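Local coordinates for protein transcription factor cep-1 (Caenorhabditis elegans, PDB 1T4W) that activates transcription by binding the same DNA consensus sequence as p53, driving apoptosis after genotoxic or cellular stress and supporting proper meiotic chromosome segregation, at residues E1-L9 against E166-Q174; K12-A20 against W32-P40. All coordinates share one frame; numbering follows the deposited sequence.

Contact 1 (E1-L9 against E166-Q174); sequences EKWMEIDVL and EILHAYIKQ
The CA atoms come nearest at E5 and A170, 5.6 Å apart, and the axes of strands 3-8 and 166-172 run in roughly the same direction at 25°. No backbone hydrogen bond joins them: strand 3-8 pairs with strand 39-46 and strand 166-177 belongs to the other sheet, so this is face-to-face packing in the beta-sandwich of a p53-type DNA-binding domain. M4 makes the closest carbon-carbon approach. With CG anti to the backbone N (chi1 -177°) and the chain bent at chi3 (57°), its methyl lies against the opposing backbone, CE being 3.2 Å from H169 CA, while CE also meets L168 CB at 3.8 Å. I6 works through its branch methyl, CG2 standing 3.5 Å from Y171 C and 3.9 Å from A170 CB. A170 CB also sits under the E5 backbone, 4.1 Å from E5 CA. L168 reaches back with both methyls: CD1 lies 3.4 Å from W3 O, and CD2 packs on the K2 chain. K2, extended beyond CG, slides past L168 in the opposite direction and donates from NZ to I167 O at 2.8 Å, in the carbonyl plane and on a lone pair. That carbonyl belongs to the classic beta bulge at I167 and L168, opposite L159. Shortened to an alanine, K2 would probably leave I167 O without this donor and uncover CD2 of L168. The chemistry is thus apolar across the middle, with one polar bond at the margin, so these two strands are probably held against each other mainly by apolar packing.

Contact 2 (K12-A20 against W32-P40); sequences KVAKSSDMA and WTKMGCLVP
A20 and W32 exchange two backbone hydrogen bonds, A20 N to W32 O at 2.8 Å and W32 N to A20 O at 2.9 Å, the latter with an N-H...O angle of 169°; they form a hydrogen-bonded antiparallel pair. Next to it M19 and T33 make a non-hydrogen-bonded pair, their CA atoms only 4.0 Å apart. The W32 ring meets A20 with its edge, CE3 lying 3.4 Å from A20 O near the ring plane, and beyond the contact it also meets the ring of F188 in helix 181-194. The tight part centres on M19. Its CG sits between the backbone N and carbonyl carbon (chi1 52°) and the chain bends at chi3, which carries CE to 3.2 Å from L38 O and alongside CG2 of V39 and CB of C37, while SD rests on CD of P40. The A20-W32 and M19-T33 pairs lie at the open end of the beta hairpin of strands 19-23 and 29-33, and the chain beyond T33 turns to strand 39-46, so that M19 bridges hairpin and second sheet. Before strand 19-23, S16 OG accepts from D18 N at 2.9 Å, an ST turn. The solvent side is looser. There K34 N still bonds D18 O, but the hydrogen bond within the K34 NZ-D18 OD1 salt bridge is weak, at 3.3 Å, and exposed K12 touches the CB-CG edge of P40 with CE, 3.7 Å from CG.

The centre of contact 1 is nearer the chain centre, about 10 Å against about 13 Å, yet buried residues make up more of contact 2, whose K12 and K34 side stays exposed or partly so. Both involve both sheets, but contact 1 is mainly apolar packing between sheets, with one lysine-to-carbonyl bond at its edge, whereas contact 2 combines antiparallel backbone pairing with a methionine-centred apolar patch and a flank with a D18-K34 salt bridge. Strand 3-8 neighbours strand 39-46, and strand 29-33 neighbours strand 166-177. The contacts meet where L9 N lies 2.7 Å from P40 O, a probable hydrogen bond, and V8 CG2 packs on V13 CG2 at 3.6 Å. Along the chain, contact 2 is nested within contact 1.

Contact 1 (E1-L9 against E166-Q174)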
ATOM      1  N   GLU A   1     -22.103  -5.518  -8.092  1.00 63.02           N
ATOM      2  CA  GLU A   1     -21.420  -6.102  -9.284  1.00 61.74           C
ATOM      3  C   GLU A   1     -19.997  -6.553  -8.950  1.00 64.18           C
ATOM      4  O   GLU A   1     -19.726  -7.751  -8.845  1.00 65.67           O
ATOM      5  CB  GLU A   1     -21.355  -5.081 -10.417  1.00 63.58           C
ATOM      6  CG  GLU A   1     -20.729  -5.638 -11.680  1.00 74.68           C
ATOM      7  CD  GLU A   1     -20.172  -4.558 -12.581  1.00 80.11           C
ATOM      8  OE1 GLU A   1     -20.912  -3.598 -12.890  1.00 91.71           O
ATOM      9  OE2 GLU A   1     -18.995  -4.675 -12.985  1.00 81.80           O
ATOM     10  N   LYS A   2     -19.088  -5.590  -8.810  1.00 47.92           N
ATOM     11  CA  LYS A   2     -17.702  -5.897  -8.482  1.00 40.15           C
ATOM     12  C   LYS A   2     -17.091  -4.823  -7.587  1.00 26.72           C
ATOM     13  O   LYS A   2     -17.393  -3.638  -7.722  1.00 32.30           O
ATOM     14  CB  LYS A   2     -16.864  -6.027  -9.757  1.00 42.97           C
ATOM     15  CG  LYS A   2     -16.737  -4.717 -10.561  1.00 52.98           C
ATOM     16  CD  LYS A   2     -15.705  -4.818 -11.689  1.00 39.02           C
ATOM     17  CE  LYS A   2     -15.627  -3.509 -12.495  1.00 50.99           C
ATOM     18  NZ  LYS A   2     -14.571  -3.517 -13.567  1.00 40.49           N
ATOM     19  N   TRP A   3     -16.241  -5.237  -6.658  1.00 23.72           N
ATOM     20  CA  TRP A   3     -15.575  -4.266  -5.788  1.00 21.65           C
ATOM     21  C   TRP A   3     -14.282  -4.842  -5.256  1.00 29.67           C
ATOM     22  O   TRP A   3     -14.037  -6.056  -5.356  1.00 24.26           O
ATOM     23  CB  TRP A   3     -16.471  -3.865  -4.608  1.00 25.03           C
ATOM     24  CG  TRP A   3     -16.989  -5.041  -3.830  1.00 29.55           C
ATOM     25  CD1 TRP A   3     -18.227  -5.619  -3.941  1.00 35.53           C
ATOM     26  CD2 TRP A   3     -16.281  -5.800  -2.842  1.00 33.94           C
ATOM     27  NE1 TRP A   3     -18.331  -6.683  -3.083  1.00 27.22           N
ATOM     28  CE2 TRP A   3     -17.154  -6.821  -2.397  1.00 34.87           C
ATOM     29  CE3 TRP A   3     -14.991  -5.724  -2.293  1.00 38.99           C
ATOM     30  CZ2 TRP A   3     -16.780  -7.757  -1.425  1.00 32.69           C
ATOM     31  CZ3 TRP A   3     -14.619  -6.660  -1.323  1.00 38.85           C
ATOM     32  CH2 TRP A   3     -15.513  -7.662  -0.903  1.00 31.84           C
ATOM     33  N   MET A   4     -13.446  -3.966  -4.710  1.00 24.45           N
ATOM     34  CA  MET A   4     -12.194  -4.398  -4.102  1.00 24.47           C
ATOM     35  C   MET A   4     -11.859  -3.472  -2.950  1.00 26.16           C
ATOM     36  O   MET A   4     -12.152  -2.277  -2.990  1.00 29.33           O
ATOM     37  CB  MET A   4     -11.038  -4.433  -5.110  1.00 30.61           C
ATOM     38  CG  MET A   4      -9.712  -4.954  -4.482  1.00 27.76           C
ATOM     39  SD  MET A   4      -8.422  -5.444  -5.682  1.00 33.25           S
ATOM     40  CE  MET A   4      -8.273  -4.005  -6.522  1.00 17.90           C
ATOM     41  N   GLU A   5     -11.278  -4.037  -1.901  1.00 25.21           N
ATOM     42  CA  GLU A   5     -10.907  -3.260  -0.731  1.00 24.93           C
ATOM     43  C   GLU A   5      -9.553  -3.701  -0.250  1.00 27.78           C
ATOM     44  O   GLU A   5      -9.198  -4.873  -0.393  1.00 19.57           O
ATOM     45  CB  GLU A   5     -11.883  -3.495   0.428  1.00 25.13           C
ATOM     46  CG  GLU A   5     -13.305  -3.005   0.211  1.00 35.32           C
ATOM     47  CD  GLU A   5     -13.400  -1.498   0.197  1.00 44.18           C
ATOM     48  OE1 GLU A   5     -12.728  -0.847   1.028  1.00 47.50           O
ATOM     49  OE2 GLU A   5     -14.154  -0.963  -0.637  1.00 50.43           O
ATOM     50  N   ILE A   6      -8.786  -2.758   0.296  1.00 19.80           N
ATOM     51  CA  ILE A   6      -7.510  -3.109   0.880  1.00 20.76           C
ATOM     52  C   ILE A   6      -7.615  -2.662   2.348  1.00 21.56           C
ATOM     53  O   ILE A   6      -8.139  -1.600   2.636  1.00 20.26           O
ATOM     54  CB  ILE A   6      -6.312  -2.445   0.148  1.00 18.88           C
ATOM     55  CG1 ILE A   6      -5.027  -2.794   0.898  1.00 23.36           C
ATOM     56  CG2 ILE A   6      -6.526  -0.928  -0.005  1.00 20.21           C
ATOM     57  CD1 ILE A   6      -3.735  -2.473   0.165  1.00 15.00           C
ATOM     58  N   ASP A   7      -7.166  -3.502   3.276  1.00 17.61           N
ATOM     59  CA  ASP A   7      -7.235  -3.164   4.694  1.00 24.20           C
ATOM     60  C   ASP A   7      -6.090  -3.825   5.436  1.00 20.67           C
ATOM     61  O   ASP A   7      -5.451  -4.730   4.913  1.00 18.39           O
ATOM     62  CB  ASP A   7      -8.539  -3.679   5.314  1.00 22.29           C
ATOM     63  CG  ASP A   7      -9.754  -2.953   4.819  1.00 33.40           C
ATOM     64  OD1 ASP A   7     -10.018  -1.829   5.306  1.00 33.90           O
ATOM     65  OD2 ASP A   7     -10.441  -3.517   3.934  1.00 31.21           O
ATOM     66  N   VAL A   8      -5.819  -3.388   6.658  1.00 23.46           N
ATOM     67  CA  VAL A   8      -4.783  -4.080   7.420  1.00 29.36           C
ATOM     68  C   VAL A   8      -5.570  -5.153   8.192  1.00 29.13           C
ATOM     69  O   VAL A   8      -6.782  -5.054   8.315  1.00 34.90           O
ATOM     70  CB  VAL A   8      -4.063  -3.153   8.429  1.00 30.90           C
ATOM     71  CG1 VAL A   8      -3.368  -1.997   7.685  1.00 22.25           C
ATOM     72  CG2 VAL A   8      -5.067  -2.641   9.460  1.00 43.55           C
ATOM     73  N   LEU A   9      -4.898  -6.188   8.675  1.00 29.66           N
ATOM     74  CA  LEU A   9      -5.575  -7.218   9.456  1.00 23.18           C
ATOM     75  C   LEU A   9      -5.795  -6.605  10.841  1.00 30.39           C
ATOM     76  O   LEU A   9      -4.911  -6.640  11.684  1.00 27.81           O
ATOM     77  CB  LEU A   9      -4.693  -8.457   9.560  1.00 25.28           C
ATOM     78  CG  LEU A   9      -5.256  -9.686  10.273  1.00 45.38           C
ATOM     79  CD1 LEU A   9      -6.609 -10.072   9.663  1.00 51.23           C
ATOM     80  CD2 LEU A   9      -4.262 -10.835  10.143  1.00 45.10           C
ATOM     81  N   GLU A 166      -6.466  -3.608 -16.132  1.00 19.66           N
ATOM     82  CA  GLU A 166      -6.866  -3.381 -14.746  1.00 18.95           C
ATOM     83  C   GLU A 166      -8.390  -3.501 -14.726  1.00 27.12           C
ATOM     84  O   GLU A 166      -9.064  -2.882 -15.557  1.00 22.20           O
ATOM     85  CB  GLU A 166      -6.492  -1.972 -14.291  1.00 23.16           C
ATOM     86  CG  GLU A 166      -7.154  -1.571 -12.976  1.00 18.71           C
ATOM     87  CD  GLU A 166      -7.058  -0.069 -12.678  1.00 20.83           C
ATOM     88  OE1 GLU A 166      -6.067   0.568 -13.090  1.00 17.30           O
ATOM     89  OE2 GLU A 166      -7.966   0.473 -12.011  1.00 15.29           O
ATOM     90  N   ILE A 167      -8.938  -4.307 -13.816  1.00 22.24           N
ATOM     91  CA  ILE A 167     -10.396  -4.405 -13.741  1.00 19.34           C
ATOM     92  C   ILE A 167     -10.934  -3.833 -12.418  1.00 17.11           C
ATOM     93  O   ILE A 167     -12.111  -3.464 -12.326  1.00 20.58           O
ATOM     94  CB  ILE A 167     -10.921  -5.863 -13.978  1.00 28.43           C
ATOM     95  CG1 ILE A 167     -10.389  -6.827 -12.930  1.00 28.06           C
ATOM     96  CG2 ILE A 167     -10.497  -6.350 -15.369  1.00 30.83           C
ATOM     97  CD1 ILE A 167     -10.974  -8.244 -13.091  1.00 41.40           C
ATOM     98  N   LEU A 168     -10.067  -3.732 -11.412  1.00 17.99           N
ATOM     99  CA  LEU A 168     -10.440  -3.148 -10.113  1.00 23.08           C
ATOM    100  C   LEU A 168      -9.193  -2.583  -9.473  1.00 20.64           C
ATOM    101  O   LEU A 168      -8.084  -2.996  -9.809  1.00 19.58           O
ATOM    102  CB  LEU A 168     -11.020  -4.195  -9.154  1.00 21.26           C
ATOM    103  CG  LEU A 168     -12.459  -4.706  -9.316  1.00 25.67           C
ATOM    104  CD1 LEU A 168     -12.640  -5.974  -8.481  1.00 21.06           C
ATOM    105  CD2 LEU A 168     -13.442  -3.641  -8.880  1.00 25.94           C
ATOM    106  N   HIS A 169      -9.378  -1.656  -8.543  1.00 14.22           N
ATOM    107  CA  HIS A 169      -8.249  -1.056  -7.826  1.00 20.03           C
ATOM    108  C   HIS A 169      -8.709  -0.631  -6.455  1.00 19.48           C
ATOM    109  O   HIS A 169      -9.910  -0.556  -6.203  1.00 20.66           O
ATOM    110  CB  HIS A 169      -7.652   0.158  -8.581  1.00 16.63           C
ATOM    111  CG  HIS A 169      -8.497   1.399  -8.558  1.00 15.74           C
ATOM    112  ND1 HIS A 169      -9.701   1.497  -9.213  1.00 18.45           N
ATOM    113  CD2 HIS A 169      -8.276   2.618  -7.999  1.00 18.75           C
ATOM    114  CE1 HIS A 169     -10.189   2.719  -9.065  1.00 19.36           C
ATOM    115  NE2 HIS A 169      -9.341   3.418  -8.332  1.00 18.84           N
ATOM    116  N   ALA A 170      -7.754  -0.383  -5.563  1.00 14.52           N
ATOM    117  CA  ALA A 170      -8.063   0.061  -4.204  1.00 20.72           C
ATOM    118  C   ALA A 170      -6.779   0.621  -3.630  1.00 19.04           C
ATOM    119  O   ALA A 170      -5.693   0.307  -4.108  1.00 19.43           O
ATOM    120  CB  ALA A 170      -8.550  -1.113  -3.335  1.00 14.46           C
ATOM    121  N   TYR A 171      -6.892   1.458  -2.610  1.00 14.01           N
ATOM    122  CA  TYR A 171      -5.696   1.999  -2.005  1.00 19.07           C
ATOM    123  C   TYR A 171      -5.930   2.475  -0.591  1.00 18.95           C
ATOM    124  O   TYR A 171      -7.077   2.639  -0.157  1.00 20.92           O
ATOM    125  CB  TYR A 171      -5.137   3.163  -2.853  1.00 17.95           C
ATOM    126  CG  TYR A 171      -6.141   4.271  -3.137  1.00 20.66           C
ATOM    127  CD1 TYR A 171      -6.454   5.216  -2.159  1.00 23.50           C
ATOM    128  CD2 TYR A 171      -6.812   4.337  -4.357  1.00 21.80           C
ATOM    129  CE1 TYR A 171      -7.403   6.187  -2.376  1.00 19.38           C
ATOM    130  CE2 TYR A 171      -7.782   5.317  -4.597  1.00 21.01           C
ATOM    131  CZ  TYR A 171      -8.066   6.236  -3.589  1.00 28.42           C
ATOM    132  OH  TYR A 171      -9.011   7.195  -3.773  1.00 21.84           O
ATOM    133  N   ILE A 172      -4.820   2.629   0.130  1.00 15.76           N
ATOM    134  CA  ILE A 172      -4.815   3.208   1.459  1.00 16.14           C
ATOM    135  C   ILE A 172      -4.403   4.644   1.105  1.00 18.39           C
ATOM    136  O   ILE A 172      -3.283   4.906   0.654  1.00 18.94           O
ATOM    137  CB  ILE A 172      -3.788   2.573   2.359  1.00 17.52           C
ATOM    138  CG1 ILE A 172      -4.238   1.135   2.670  1.00 21.49           C
ATOM    139  CG2 ILE A 172      -3.665   3.406   3.678  1.00 19.97           C
ATOM    140  CD1 ILE A 172      -3.248   0.329   3.460  1.00 21.67           C
ATOM    141  N   LYS A 173      -5.350   5.550   1.274  1.00 18.64           N
ATOM    142  CA  LYS A 173      -5.188   6.952   0.915  1.00 17.94           C
ATOM    143  C   LYS A 173      -3.938   7.618   1.452  1.00 20.77           C
ATOM    144  O   LYS A 173      -3.267   8.374   0.747  1.00 21.79           O
ATOM    145  CB  LYS A 173      -6.463   7.695   1.339  1.00 22.50           C
ATOM    146  CG  LYS A 173      -6.602   9.114   0.815  1.00 22.33           C
ATOM    147  CD  LYS A 173      -6.254  10.082   1.891  1.00 25.43           C
ATOM    148  CE  LYS A 173      -6.540  11.537   1.484  1.00 29.44           C
ATOM    149  NZ  LYS A 173      -6.197  12.439   2.630  1.00 24.76           N
ATOM    150  N   GLN A 174      -3.614   7.363   2.708  1.00 18.63           N
ATOM    151  CA  GLN A 174      -2.396   7.936   3.247  1.00 18.59           C
ATOM    152  C   GLN A 174      -1.678   6.960   4.152  1.00 17.57           C
ATOM    153  O   GLN A 174      -2.268   6.393   5.070  1.00 18.93           O
ATOM    154  CB  GLN A 174      -2.657   9.239   4.037  1.00 17.43           C
ATOM    155  CG  GLN A 174      -1.420   9.704   4.821  1.00 16.49           C
ATOM    156  CD  GLN A 174      -1.714  10.893   5.712  1.00 29.09           C
ATOM    157  OE1 GLN A 174      -1.990  11.964   5.206  1.00 22.82           O
ATOM    158  NE2 GLN A 174      -1.678  10.704   7.047  1.00 18.40           N
TER

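Contact 2 (K12-A20 against W32-P40)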
ATOM      1  N   LYS A  12      -4.619  -7.927  14.610  1.00 46.92           N
ATOM      2  CA  LYS A  12      -3.258  -7.638  15.036  1.00 47.34           C
ATOM      3  C   LYS A  12      -2.922  -6.158  15.161  1.00 38.63           C
ATOM      4  O   LYS A  12      -2.264  -5.742  16.109  1.00 49.99           O
ATOM      5  CB  LYS A  12      -2.274  -8.308  14.088  1.00 52.38           C
ATOM      6  CG  LYS A  12      -2.557  -9.780  13.872  1.00 61.26           C
ATOM      7  CD  LYS A  12      -1.282 -10.526  13.520  1.00 70.49           C
ATOM      8  CE  LYS A  12      -0.605  -9.943  12.292  1.00 67.03           C
ATOM      9  NZ  LYS A  12       0.755 -10.520  12.109  1.00 70.24           N
ATOM     10  N   VAL A  13      -3.379  -5.353  14.215  1.00 43.21           N
ATOM     11  CA  VAL A  13      -3.076  -3.931  14.256  1.00 48.69           C
ATOM     12  C   VAL A  13      -3.710  -3.190  15.440  1.00 42.51           C
ATOM     13  O   VAL A  13      -3.094  -2.297  16.018  1.00 49.14           O
ATOM     14  CB  VAL A  13      -3.486  -3.262  12.923  1.00 45.92           C
ATOM     15  CG1 VAL A  13      -3.325  -1.737  13.002  1.00 47.10           C
ATOM     16  CG2 VAL A  13      -2.619  -3.830  11.798  1.00 49.47           C
ATOM     17  N   ALA A  14      -4.924  -3.591  15.798  1.00 46.04           N
ATOM     18  CA  ALA A  14      -5.706  -3.001  16.885  1.00 33.80           C
ATOM     19  C   ALA A  14      -4.980  -2.258  18.019  1.00 38.25           C
ATOM     20  O   ALA A  14      -5.246  -1.077  18.247  1.00 40.26           O
ATOM     21  CB  ALA A  14      -6.628  -4.069  17.480  1.00 40.00           C
ATOM     22  N   LYS A  15      -4.082  -2.928  18.735  1.00 31.43           N
ATOM     23  CA  LYS A  15      -3.373  -2.277  19.844  1.00 35.27           C
ATOM     24  C   LYS A  15      -1.858  -2.294  19.727  1.00 43.06           C
ATOM     25  O   LYS A  15      -1.157  -2.101  20.719  1.00 34.68           O
ATOM     26  CB  LYS A  15      -3.776  -2.922  21.172  1.00 42.01           C
ATOM     27  CG  LYS A  15      -5.280  -2.899  21.426  1.00 43.01           C
ATOM     28  CD  LYS A  15      -5.608  -3.270  22.856  1.00 53.06           C
ATOM     29  CE  LYS A  15      -7.099  -3.130  23.135  1.00 53.48           C
ATOM     30  NZ  LYS A  15      -7.403  -3.359  24.578  1.00 53.11           N
ATOM     31  N   SER A  16      -1.352  -2.509  18.517  1.00 32.93           N
ATOM     32  CA  SER A  16       0.083  -2.563  18.296  1.00 22.37           C
ATOM     33  C   SER A  16       0.772  -1.217  18.535  1.00 30.98           C
ATOM     34  O   SER A  16       0.212  -0.163  18.238  1.00 27.53           O
ATOM     35  CB  SER A  16       0.374  -3.011  16.857  1.00 21.93           C
ATOM     36  OG  SER A  16       1.706  -2.697  16.508  1.00 23.60           O
ATOM     37  N   SER A  17       1.989  -1.261  19.067  1.00 26.15           N
ATOM     38  CA  SER A  17       2.761  -0.044  19.299  1.00 35.31           C
ATOM     39  C   SER A  17       3.409   0.395  18.001  1.00 30.79           C
ATOM     40  O   SER A  17       3.675   1.574  17.808  1.00 35.37           O
ATOM     41  CB  SER A  17       3.879  -0.281  20.325  1.00 27.39           C
ATOM     42  OG  SER A  17       3.354  -0.540  21.614  1.00 54.58           O
ATOM     43  N   ASP A  18       3.643  -0.567  17.114  1.00 26.30           N
ATOM     44  CA  ASP A  18       4.326  -0.340  15.841  1.00 28.15           C
ATOM     45  C   ASP A  18       3.534   0.134  14.646  1.00 26.97           C
ATOM     46  O   ASP A  18       4.134   0.487  13.625  1.00 23.24           O
ATOM     47  CB  ASP A  18       5.045  -1.615  15.409  1.00 31.94           C
ATOM     48  CG  ASP A  18       6.020  -2.097  16.439  1.00 35.79           C
ATOM     49  OD1 ASP A  18       6.342  -1.304  17.351  1.00 34.67           O
ATOM     50  OD2 ASP A  18       6.460  -3.257  16.318  1.00 32.50           O
ATOM     51  N   MET A  19       2.210   0.097  14.742  1.00 24.96           N
ATOM     52  CA  MET A  19       1.358   0.513  13.625  1.00 22.21           C
ATOM     53  C   MET A  19      -0.054   0.750  14.101  1.00 18.88           C
ATOM     54  O   MET A  19      -0.457   0.239  15.140  1.00 23.94           O
ATOM     55  CB  MET A  19       1.355  -0.562  12.540  1.00 15.85           C
ATOM     56  CG  MET A  19       1.023  -1.951  13.089  1.00 25.54           C
ATOM     57  SD  MET A  19       1.418  -3.272  11.920  1.00 25.88           S
ATOM     58  CE  MET A  19       3.240  -3.239  12.002  1.00 21.30           C
ATOM     59  N   ALA A  20      -0.810   1.496  13.305  1.00 21.77           N
ATOM     60  CA  ALA A  20      -2.182   1.845  13.633  1.00 22.91           C
ATOM     61  C   ALA A  20      -2.898   2.205  12.335  1.00 29.26           C
ATOM     62  O   ALA A  20      -2.292   2.739  11.400  1.00 21.93           O
ATOM     63  CB  ALA A  20      -2.194   3.033  14.575  1.00 15.63           C
ATOM     64  N   TRP A  32      -0.399   4.284   9.795  1.00 18.04           N
ATOM     65  CA  TRP A  32       0.826   4.851  10.358  1.00 20.58           C
ATOM     66  C   TRP A  32       1.556   3.611  10.825  1.00 21.58           C
ATOM     67  O   TRP A  32       0.946   2.746  11.453  1.00 19.06           O
ATOM     68  CB  TRP A  32       0.558   5.754  11.572  1.00 19.19           C
ATOM     69  CG  TRP A  32      -0.283   6.986  11.275  1.00 17.39           C
ATOM     70  CD1 TRP A  32       0.163   8.254  11.014  1.00 18.72           C
ATOM     71  CD2 TRP A  32      -1.706   7.040  11.216  1.00 13.65           C
ATOM     72  NE1 TRP A  32      -0.903   9.101  10.807  1.00 11.74           N
ATOM     73  CE2 TRP A  32      -2.063   8.378  10.921  1.00 17.99           C
ATOM     74  CE3 TRP A  32      -2.718   6.082  11.379  1.00 17.56           C
ATOM     75  CZ2 TRP A  32      -3.393   8.785  10.787  1.00 15.58           C
ATOM     76  CZ3 TRP A  32      -4.041   6.486  11.246  1.00 19.02           C
ATOM     77  CH2 TRP A  32      -4.365   7.829  10.955  1.00 19.93           C
ATOM     78  N   THR A  33       2.844   3.510  10.519  1.00 16.37           N
ATOM     79  CA  THR A  33       3.636   2.344  10.949  1.00 15.26           C
ATOM     80  C   THR A  33       5.097   2.749  11.071  1.00 23.20           C
ATOM     81  O   THR A  33       5.517   3.742  10.477  1.00 20.86           O
ATOM     82  CB  THR A  33       3.537   1.185   9.902  1.00 11.40           C
ATOM     83  OG1 THR A  33       4.428   0.114  10.246  1.00 17.09           O
ATOM     84  CG2 THR A  33       3.899   1.704   8.515  1.00 15.21           C
ATOM     85  N   LYS A  34       5.867   1.993  11.851  1.00 21.40           N
ATOM     86  CA  LYS A  34       7.300   2.265  11.975  1.00 26.50           C
ATOM     87  C   LYS A  34       7.931   1.547  10.790  1.00 26.07           C
ATOM     88  O   LYS A  34       7.319   0.633  10.233  1.00 17.61           O
ATOM     89  CB  LYS A  34       7.878   1.632  13.246  1.00 16.32           C
ATOM     90  CG  LYS A  34       7.336   2.140  14.561  1.00 23.53           C
ATOM     91  CD  LYS A  34       8.089   1.415  15.633  1.00 30.86           C
ATOM     92  CE  LYS A  34       7.561   1.719  17.006  1.00 40.07           C
ATOM     93  NZ  LYS A  34       8.459   1.082  18.005  1.00 47.74           N
ATOM     94  N   MET A  35       9.146   1.928  10.400  1.00 18.41           N
ATOM     95  CA  MET A  35       9.783   1.216   9.294  1.00 26.93           C
ATOM     96  C   MET A  35      10.334  -0.103   9.855  1.00 25.99           C
ATOM     97  O   MET A  35      10.457  -0.254  11.066  1.00 22.96           O
ATOM     98  CB  MET A  35      10.894   2.062   8.642  1.00 33.60           C
ATOM     99  CG  MET A  35      12.144   2.299   9.453  1.00 35.90           C
ATOM    100  SD  MET A  35      13.500   2.974   8.381  1.00 31.65           S
ATOM    101  CE  MET A  35      14.266   1.460   7.830  1.00 44.53           C
ATOM    102  N   GLY A  36      10.635  -1.066   8.992  1.00 19.64           N
ATOM    103  CA  GLY A  36      11.148  -2.335   9.487  1.00 17.06           C
ATOM    104  C   GLY A  36      10.128  -3.194  10.227  1.00 23.84           C
ATOM    105  O   GLY A  36      10.502  -4.132  10.918  1.00 26.65           O
ATOM    106  N   CYS A  37       8.841  -2.888  10.111  1.00 24.61           N
ATOM    107  CA  CYS A  37       7.828  -3.698  10.798  1.00 23.53           C
ATOM    108  C   CYS A  37       6.856  -4.302   9.798  1.00 28.20           C
ATOM    109  O   CYS A  37       6.463  -3.644   8.827  1.00 21.73           O
ATOM    110  CB  CYS A  37       7.048  -2.857  11.831  1.00 27.38           C
ATOM    111  SG  CYS A  37       8.095  -2.272  13.213  1.00 31.60           S
ATOM    112  N   LEU A  38       6.474  -5.551  10.046  1.00 22.34           N
ATOM    113  CA  LEU A  38       5.555  -6.282   9.173  1.00 37.44           C
ATOM    114  C   LEU A  38       4.129  -5.815   9.356  1.00 25.36           C
ATOM    115  O   LEU A  38       3.550  -5.973  10.430  1.00 28.41           O
ATOM    116  CB  LEU A  38       5.641  -7.788   9.447  1.00 25.96           C
ATOM    117  CG  LEU A  38       7.025  -8.373   9.136  1.00 26.51           C
ATOM    118  CD1 LEU A  38       7.137  -9.785   9.704  1.00 34.20           C
ATOM    119  CD2 LEU A  38       7.253  -8.361   7.636  1.00 27.70           C
ATOM    120  N   VAL A  39       3.572  -5.205   8.317  1.00 28.36           N
ATOM    121  CA  VAL A  39       2.197  -4.738   8.386  1.00 15.48           C
ATOM    122  C   VAL A  39       1.346  -5.785   7.655  1.00 22.26           C
ATOM    123  O   VAL A  39       1.538  -6.038   6.470  1.00 18.86           O
ATOM    124  CB  VAL A  39       2.002  -3.375   7.697  1.00 24.75           C
ATOM    125  CG1 VAL A  39       0.559  -2.929   7.853  1.00 18.78           C
ATOM    126  CG2 VAL A  39       2.956  -2.338   8.278  1.00 16.00           C
ATOM    127  N   PRO A  40       0.394  -6.402   8.366  1.00 22.28           N
ATOM    128  CA  PRO A  40      -0.498  -7.429   7.808  1.00 21.96           C
ATOM    129  C   PRO A  40      -1.618  -6.828   6.951  1.00 21.79           C
ATOM    130  O   PRO A  40      -2.513  -6.158   7.452  1.00 22.80           O
ATOM    131  CB  PRO A  40      -1.025  -8.146   9.057  1.00 22.64           C
ATOM    132  CG  PRO A  40      -1.100  -7.021  10.074  1.00 25.95           C
ATOM    133  CD  PRO A  40       0.169  -6.209   9.819  1.00 16.27           C
TER